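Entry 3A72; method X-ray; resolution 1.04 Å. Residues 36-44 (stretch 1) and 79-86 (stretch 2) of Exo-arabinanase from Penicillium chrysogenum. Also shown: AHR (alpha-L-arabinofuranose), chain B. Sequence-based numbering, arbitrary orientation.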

ATOM      1  N   LEU A  36      11.765  -7.858   9.354  1.00  4.65           N
ATOM      2  CA  LEU A  36      10.877  -7.594   8.229  1.00  4.99           C
ATOM      3  C   LEU A  36       9.708  -8.573   8.242  1.00  5.21           C
ATOM      4  O   LEU A  36       9.912  -9.783   8.400  1.00  6.85           O
ATOM      5  N   LEU A  37       8.514  -8.040   8.021  1.00  4.91           N
ATOM      6  CA  LEU A  37       7.302  -8.846   7.842  1.00  4.59           C
ATOM      7  C   LEU A  37       6.707  -8.564   6.492  1.00  4.93           C
ATOM      8  O   LEU A  37       6.726  -7.400   6.017  1.00  6.48           O
ATOM      9  N   ALA A  38       6.159  -9.599   5.874  1.00  4.70           N
ATOM     10  CA  ALA A  38       5.536  -9.511   4.569  1.00  4.71           C
ATOM     11  C   ALA A  38       4.188 -10.228   4.614  1.00  4.29           C
ATOM     12  O   ALA A  38       4.016 -11.248   5.275  1.00  5.31           O
ATOM     13  N   THR A  39       3.243  -9.686   3.849  1.00  4.58           N
ATOM     14  CA  THR A  39       1.940 -10.286   3.623  1.00  4.57           C
ATOM     15  C   THR A  39       1.471  -9.972   2.208  1.00  4.26           C
ATOM     16  O   THR A  39       2.133  -9.242   1.435  1.00  4.52           O
ATOM     17  N   TRP A  40       0.345 -10.551   1.809  1.00  4.50           N
ATOM     18  CA  TRP A  40      -0.204 -10.493   0.486  1.00  4.10           C
ATOM     19  C   TRP A  40      -1.599 -11.084   0.509  1.00  4.27           C
ATOM     20  O   TRP A  40      -1.975 -11.787   1.446  1.00  5.19           O
ATOM     21  N   GLU A  41      -2.368 -10.808  -0.526  1.00  4.23           N
ATOM     22  CA  GLU A  41      -3.593 -11.515  -0.828  1.00  4.53           C
ATOM     23  C   GLU A  41      -3.259 -12.951  -1.226  1.00  4.64           C
ATOM     24  O   GLU A  41      -2.458 -13.174  -2.152  1.00  4.98           O
ATOM     25  N   ASN A  42      -3.838 -13.902  -0.501  1.00  5.01           N
ATOM     26  CA  ASN A  42      -3.454 -15.320  -0.573  1.00  5.30           C
ATOM     27  C   ASN A  42      -4.669 -16.100  -1.027  1.00  5.39           C
ATOM     28  O   ASN A  42      -5.639 -16.300  -0.245  1.00  5.84           O
ATOM     29  N   TYR A  43      -4.672 -16.497  -2.277  1.00  5.54           N
ATOM     30  CA  TYR A  43      -5.880 -17.045  -2.954  1.00  6.18           C
ATOM     31  C   TYR A  43      -5.946 -18.564  -2.797  1.00  6.11           C
ATOM     32  O   TYR A  43      -5.935 -19.339  -3.734  1.00  7.36           O
ATOM     33  N   SER A  44      -6.062 -18.987  -1.557  1.00  6.67           N
ATOM     34  CA  SER A  44      -6.187 -20.400  -1.214  1.00  6.70           C
ATOM     35  C   SER A  44      -7.607 -20.858  -1.560  1.00  7.16           C
ATOM     36  O   SER A  44      -8.573 -20.128  -1.468  1.00  7.77           O
ATOM     37  N   LEU A  79     -10.371 -12.810   4.859  1.00  5.27           N
ATOM     38  CA  LEU A  79      -9.538 -11.582   4.694  1.00  4.94           C
ATOM     39  C   LEU A  79      -8.868 -11.708   3.356  1.00  4.70           C
ATOM     40  O   LEU A  79      -7.898 -12.463   3.186  1.00  5.35           O
ATOM     41  N   ARG A  80      -9.461 -11.062   2.365  1.00  4.50           N
ATOM     42  CA  ARG A  80      -9.290 -11.408   0.968  1.00  4.44           C
ATOM     43  C   ARG A  80      -8.451 -10.469   0.146  1.00  4.54           C
ATOM     44  O   ARG A  80      -7.602 -10.904  -0.642  1.00  5.27           O
ATOM     45  N   TYR A  81      -8.723  -9.161   0.272  1.00  4.65           N
ATOM     46  CA  TYR A  81      -8.096  -8.147  -0.561  1.00  4.18           C
ATOM     47  C   TYR A  81      -7.353  -7.088   0.303  1.00  4.28           C
ATOM     48  O   TYR A  81      -7.811  -6.701   1.379  1.00  4.67           O
ATOM     49  N   GLN A  82      -6.247  -6.625  -0.260  1.00  4.01           N
ATOM     50  CA  GLN A  82      -5.673  -5.326   0.084  1.00  4.17           C
ATOM     51  C   GLN A  82      -5.272  -5.185   1.559  1.00  4.05           C
ATOM     52  O   GLN A  82      -5.660  -4.271   2.248  1.00  5.00           O
ATOM     53  N   PRO A  83      -4.382  -6.092   2.017  1.00  4.06           N
ATOM     54  CA  PRO A  83      -3.842  -5.944   3.370  1.00  4.46           C
ATOM     55  C   PRO A  83      -2.948  -4.724   3.450  1.00  4.63           C
ATOM     56  O   PRO A  83      -2.493  -4.137   2.454  1.00  6.56           O
ATOM     57  N   PHE A  84      -2.621  -4.339   4.677  1.00  4.26           N
ATOM     58  CA  PHE A  84      -1.661  -3.269   4.970  1.00  4.40           C
ATOM     59  C   PHE A  84      -1.156  -3.478   6.372  1.00  4.27           C
ATOM     60  O   PHE A  84      -1.951  -3.528   7.319  1.00  5.61           O
ATOM     61  N   LEU A  85       0.163  -3.592   6.557  1.00  4.41           N
ATOM     62  CA  LEU A  85       0.822  -3.718   7.845  1.00  4.63           C
ATOM     63  C   LEU A  85       1.327  -2.373   8.333  1.00  4.51           C
ATOM     64  O   LEU A  85       1.906  -1.617   7.542  1.00  5.24           O
ATOM     65  N   TYR A  86       1.179  -2.100   9.640  1.00  4.63           N
ATOM     66  CA  TYR A  86       1.671  -0.823  10.166  1.00  4.77           C
ATOM     67  C   TYR A  86       2.060  -0.952  11.647  1.00  4.80           C
ATOM     68  O   TYR A  86       1.202  -1.240  12.490  1.00  5.65           O
TER

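Packing of strand 36-42 against the segment 79-86 of Exo-arabinanase, with one bound alpha-L-arabinofuranose (AHR). The strand runs nearly antiparallel to strand 82-86, at 168° between their N-to-C directions and 6.4 Å at the closest approach of their axes. No backbone-to-backbone hydrogen bond joins the two stretches; side chains meet each other and the backbone, and two waters and the sugar add links. The stretches bury 429 Å² between them, both sides summed. Leu36, at the start, lies out of reach. Leu37 points toward the other stretch with chi1 m and chi2 t, and its CB rests 4.1 Å from CD1 of Leu85, an apolar contact at this end of the interface. Ala38, next in the alternation, points away and leaves only its backbone near Leu85. Thr39 turns back toward the partner; with chi1 t, its methyl CG2 fits between two neighbours, 3.8 Å from CB of Pro83 and 3.8 Å from CD1 of Leu85, while its OG1 is hydrogen-bonded elsewhere in the structure. Leu85 (chi1 m, chi2 t) and Pro83 both point toward stretch 1, whereas Phe84 between them points away, so the alternation of one strand meets that of the other. The CA-to-CB bond of Trp40 (chi1 p) points away, and its contribution is backbone: its C lies 4.0 Å from CG of Pro83, whose ring is C-gamma endo.

At Glu41 the character changes from apolar to polar. Its CA-to-CB bond points sideways, but chi1 m and chi2 t extend the chain so that the carboxylate reaches the other stretch. On the way CG passes 3.9 Å from CD of Pro83 and 3.4 Å from O of Arg80. The backbone N of Gln82 donates to Glu41 OE2 at 2.7 Å with an N-H...acceptor angle of 142°, the one direct hydrogen bond between the stretches. The same OE2 accepts from AHR O5, also at 2.7 Å, and Gln82 NE2 donates to that O5 at 2.9 Å with an angle of 170°. The sugar hydroxyl thus bridges the two stretches, although the CA-to-CB bond of Gln82 points away from stretch 1. The other carboxylate oxygen, Glu41 OE1, accepts from OH of Tyr43 at 2.6 Å.

Asn42 takes part through its backbone. Water 1 accepts from Asn42 N at 2.9 Å and its oxygen lies 2.8 Å from Leu79 O; the oxygen of water 2 lies 2.9 Å from Arg80 O and, in a weak bond, 3.2 Å from Asn42 O; each water has more acceptors in reach than protons to give. These waters carry the contact to where Leu79 and Arg80 approach through their carbonyls; the CA-to-CB bond of Arg80 (chi1 t) points away. Tyr43, in the loop after the strand, starts sideways, but chi1 m brings its ring nearer: its OH lies 3.4 Å from CE1 of Tyr81, and its CE1 is 4.2 Å from that same atom, the rings meeting obliquely. Tyr81 (chi1 m) offers one ring face to the sugar, its CD1 3.8 Å from AHR C5. Ser44 closes the stretch without contact.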

ATOM      1  CB  LEU A  36      11.632  -7.758   6.930  1.00  6.54           C
ATOM      2  CG  LEU A  36      12.918  -7.082   6.756  1.00  9.16           C
ATOM      3  CD1 LEU A  36      13.509  -7.339   5.375  1.00 11.63           C
ATOM      4  CD2 LEU A  36      12.832  -5.584   7.010  1.00 13.46           C
ATOM      5  CB  LEU A  37       6.265  -8.506   8.916  1.00  5.52           C
ATOM      6  CG  LEU A  37       6.686  -8.708  10.387  1.00  6.59           C
ATOM      7  CD1 LEU A  37       5.530  -8.339  11.270  1.00  8.92           C
ATOM      8  CD2 LEU A  37       7.102 -10.111  10.616  1.00  7.17           C
ATOM      9  CB  ALA A  38       6.418 -10.137   3.505  1.00  5.81           C
ATOM     10  CB  THR A  39       0.934  -9.803   4.686  1.00  4.80           C
ATOM     11  OG1 THR A  39      -0.251 -10.605   4.626  1.00  5.41           O
ATOM     12  CG2 THR A  39       0.515  -8.371   4.467  1.00  5.17           C
ATOM     13  CB  TRP A  40       0.692 -11.257  -0.526  1.00  4.85           C
ATOM     14  CG  TRP A  40       0.950 -12.669  -0.146  1.00  4.85           C
ATOM     15  CD1 TRP A  40       0.201 -13.761  -0.445  1.00  5.38           C
ATOM     16  CD2 TRP A  40       2.048 -13.144   0.651  1.00  4.97           C
ATOM     17  NE1 TRP A  40       0.812 -14.850   0.122  1.00  5.94           N
ATOM     18  CE2 TRP A  40       1.921 -14.553   0.793  1.00  5.26           C
ATOM     19  CE3 TRP A  40       3.176 -12.557   1.246  1.00  5.39           C
ATOM     20  CZ2 TRP A  40       2.797 -15.344   1.503  1.00  6.05           C
ATOM     21  CZ3 TRP A  40       4.069 -13.341   1.954  1.00  6.33           C
ATOM     22  CH2 TRP A  40       3.889 -14.721   2.052  1.00  6.45           C
ATOM     23  CB  GLU A  41      -4.337 -10.870  -1.997  1.00  4.58           C
ATOM     24  CG  GLU A  41      -4.777  -9.425  -1.739  1.00  4.26           C
ATOM     25  CD  GLU A  41      -5.326  -8.700  -2.940  1.00  4.57           C
ATOM     26  OE1 GLU A  41      -5.333  -9.282  -4.062  1.00  5.10           O
ATOM     27  OE2 GLU A  41      -5.706  -7.496  -2.784  1.00  4.61           O
ATOM     28  CB  ASN A  42      -2.941 -15.715   0.804  1.00  5.49           C
ATOM     29  CG  ASN A  42      -2.281 -17.075   0.862  1.00  6.01           C
ATOM     30  OD1 ASN A  42      -2.855 -18.082   1.446  1.00  9.36           O
ATOM     31  ND2 ASN A  42      -1.185 -17.213   0.319  1.00  5.02           N
ATOM     32  CB  TYR A  43      -5.903 -16.622  -4.407  1.00  6.51           C
ATOM     33  CG  TYR A  43      -6.083 -15.142  -4.644  1.00  6.00           C
ATOM     34  CD1 TYR A  43      -7.299 -14.645  -5.070  1.00  6.24           C
ATOM     35  CD2 TYR A  43      -5.034 -14.227  -4.433  1.00  6.44           C
ATOM     36  CE1 TYR A  43      -7.513 -13.292  -5.296  1.00  5.99           C
ATOM     37  CE2 TYR A  43      -5.257 -12.861  -4.664  1.00  5.22           C
ATOM     38  CZ  TYR A  43      -6.495 -12.417  -5.077  1.00  5.70           C
ATOM     39  OH  TYR A  43      -6.739 -11.086  -5.315  1.00  6.02           O
ATOM     40  CB  SER A  44      -5.813 -20.624   0.217  1.00  7.30           C
ATOM     41  OG  SER A  44      -6.620 -19.858   1.117  1.00  7.12           O
ATOM     42  CB  LEU A  79      -8.566 -11.423   5.847  1.00  5.39           C
ATOM     43  CG  LEU A  79      -9.185 -11.273   7.228  1.00  5.85           C
ATOM     44  CD1 LEU A  79      -8.132 -10.871   8.257  1.00  6.97           C
ATOM     45  CD2 LEU A  79     -10.388 -10.293   7.231  1.00  7.17           C
ATOM     46  CB  ARG A  80     -10.689 -11.571   0.318  1.00  5.17           C
ATOM     47  CG  ARG A  80     -10.649 -12.187  -1.080  1.00  5.12           C
ATOM     48  CD  ARG A  80     -12.081 -12.429  -1.650  1.00  5.10           C
ATOM     49  NE  ARG A  80     -12.887 -13.197  -0.698  1.00  5.57           N
ATOM     50  CZ  ARG A  80     -12.858 -14.489  -0.517  1.00  5.44           C
ATOM     51  NH1 ARG A  80     -12.153 -15.278  -1.349  1.00  6.17           N
ATOM     52  NH2 ARG A  80     -13.556 -15.034   0.466  1.00  5.80           N
ATOM     53  CB  TYR A  81      -9.080  -7.386  -1.410  1.00  4.45           C
ATOM     54  CG  TYR A  81      -9.653  -8.090  -2.628  1.00  4.66           C
ATOM     55  CD1 TYR A  81      -9.177  -9.322  -3.099  1.00  5.05           C
ATOM     56  CD2 TYR A  81     -10.702  -7.478  -3.335  1.00  4.77           C
ATOM     57  CE1 TYR A  81      -9.745  -9.919  -4.234  1.00  4.95           C
ATOM     58  CE2 TYR A  81     -11.256  -8.056  -4.432  1.00  4.83           C
ATOM     59  CZ  TYR A  81     -10.771  -9.292  -4.881  1.00  5.06           C
ATOM     60  OH  TYR A  81     -11.302  -9.899  -6.021  1.00  5.98           O
ATOM     61  CB  GLN A  82      -6.646  -4.217  -0.332  1.00  4.38           C
ATOM     62  CG  GLN A  82      -6.882  -4.241  -1.837  1.00  4.27           C
ATOM     63  CD  GLN A  82      -8.307  -4.023  -2.289  1.00  3.94           C
ATOM     64  OE1 GLN A  82      -9.127  -3.422  -1.565  1.00  4.50           O
ATOM     65  NE2 GLN A  82      -8.606  -4.458  -3.496  1.00  4.55           N
ATOM     66  CB  PRO A  83      -3.011  -7.223   3.550  1.00  4.83           C
ATOM     67  CG  PRO A  83      -2.529  -7.536   2.155  1.00  5.58           C
ATOM     68  CD  PRO A  83      -3.731  -7.173   1.286  1.00  5.14           C
ATOM     69  CB  PHE A  84      -2.297  -1.853   4.854  1.00  4.69           C
ATOM     70  CG  PHE A  84      -1.230  -0.801   4.897  1.00  4.10           C
ATOM     71  CD1 PHE A  84      -0.498  -0.528   3.780  1.00  4.77           C
ATOM     72  CD2 PHE A  84      -0.890  -0.136   6.058  1.00  4.57           C
ATOM     73  CE1 PHE A  84       0.539   0.351   3.757  1.00  5.26           C
ATOM     74  CE2 PHE A  84       0.148   0.770   6.070  1.00  5.03           C
ATOM     75  CZ  PHE A  84       0.866   1.030   4.933  1.00  4.81           C
ATOM     76  CB  LEU A  85       1.970  -4.707   7.784  1.00  4.62           C
ATOM     77  CG  LEU A  85       1.571  -6.165   7.688  1.00  5.13           C
ATOM     78  CD1 LEU A  85       2.782  -6.986   7.252  1.00  6.46           C
ATOM     79  CD2 LEU A  85       1.067  -6.664   9.041  1.00  7.20           C
ATOM     80  CB  TYR A  86       0.602   0.251  10.062  1.00  4.81           C
ATOM     81  CG  TYR A  86       1.085   1.638  10.353  1.00  4.61           C
ATOM     82  CD1 TYR A  86       2.194   2.185   9.708  1.00  5.72           C
ATOM     83  CD2 TYR A  86       0.449   2.453  11.285  1.00  5.73           C
ATOM     84  CE1 TYR A  86       2.648   3.455   9.972  1.00  5.53           C
ATOM     85  CE2 TYR A  86       0.881   3.761  11.550  1.00  5.99           C
ATOM     86  CZ  TYR A  86       1.963   4.237  10.892  1.00  5.37           C
ATOM     87  OH  TYR A  86       2.369   5.553  11.162  1.00  6.26           O
TER
HETATM   88  O5  AHR B   2      -6.641  -6.117  -4.879  1.00  4.82           O
HETATM   89  C5  AHR B   2      -7.443  -7.048  -5.663  1.00  4.71           C
HETATM   90  C4  AHR B   2      -7.944  -6.330  -6.898  1.00  4.80           C
HETATM   91  O4  AHR B   2      -8.856  -5.264  -6.466  1.00  5.02           O
HETATM   92  C3  AHR B   2      -8.860  -7.212  -7.735  1.00  4.85           C
HETATM   93  O3  AHR B   2      -8.115  -8.036  -8.653  1.00  5.80           O
HETATM   94  C2  AHR B   2      -9.644  -6.140  -8.520  1.00  4.90           C
HETATM   95  O2  AHR B   2     -10.936  -6.614  -8.965  1.00  6.30           O
HETATM   96  C1  AHR B   2      -9.812  -5.011  -7.493  1.00  4.50           C
HETATM   97  O   HOH W   1      -5.956 -13.510   1.491  1.00  5.70           O
HETATM   98  O   HOH W   2      -7.409 -13.757  -1.079  1.00  6.18           O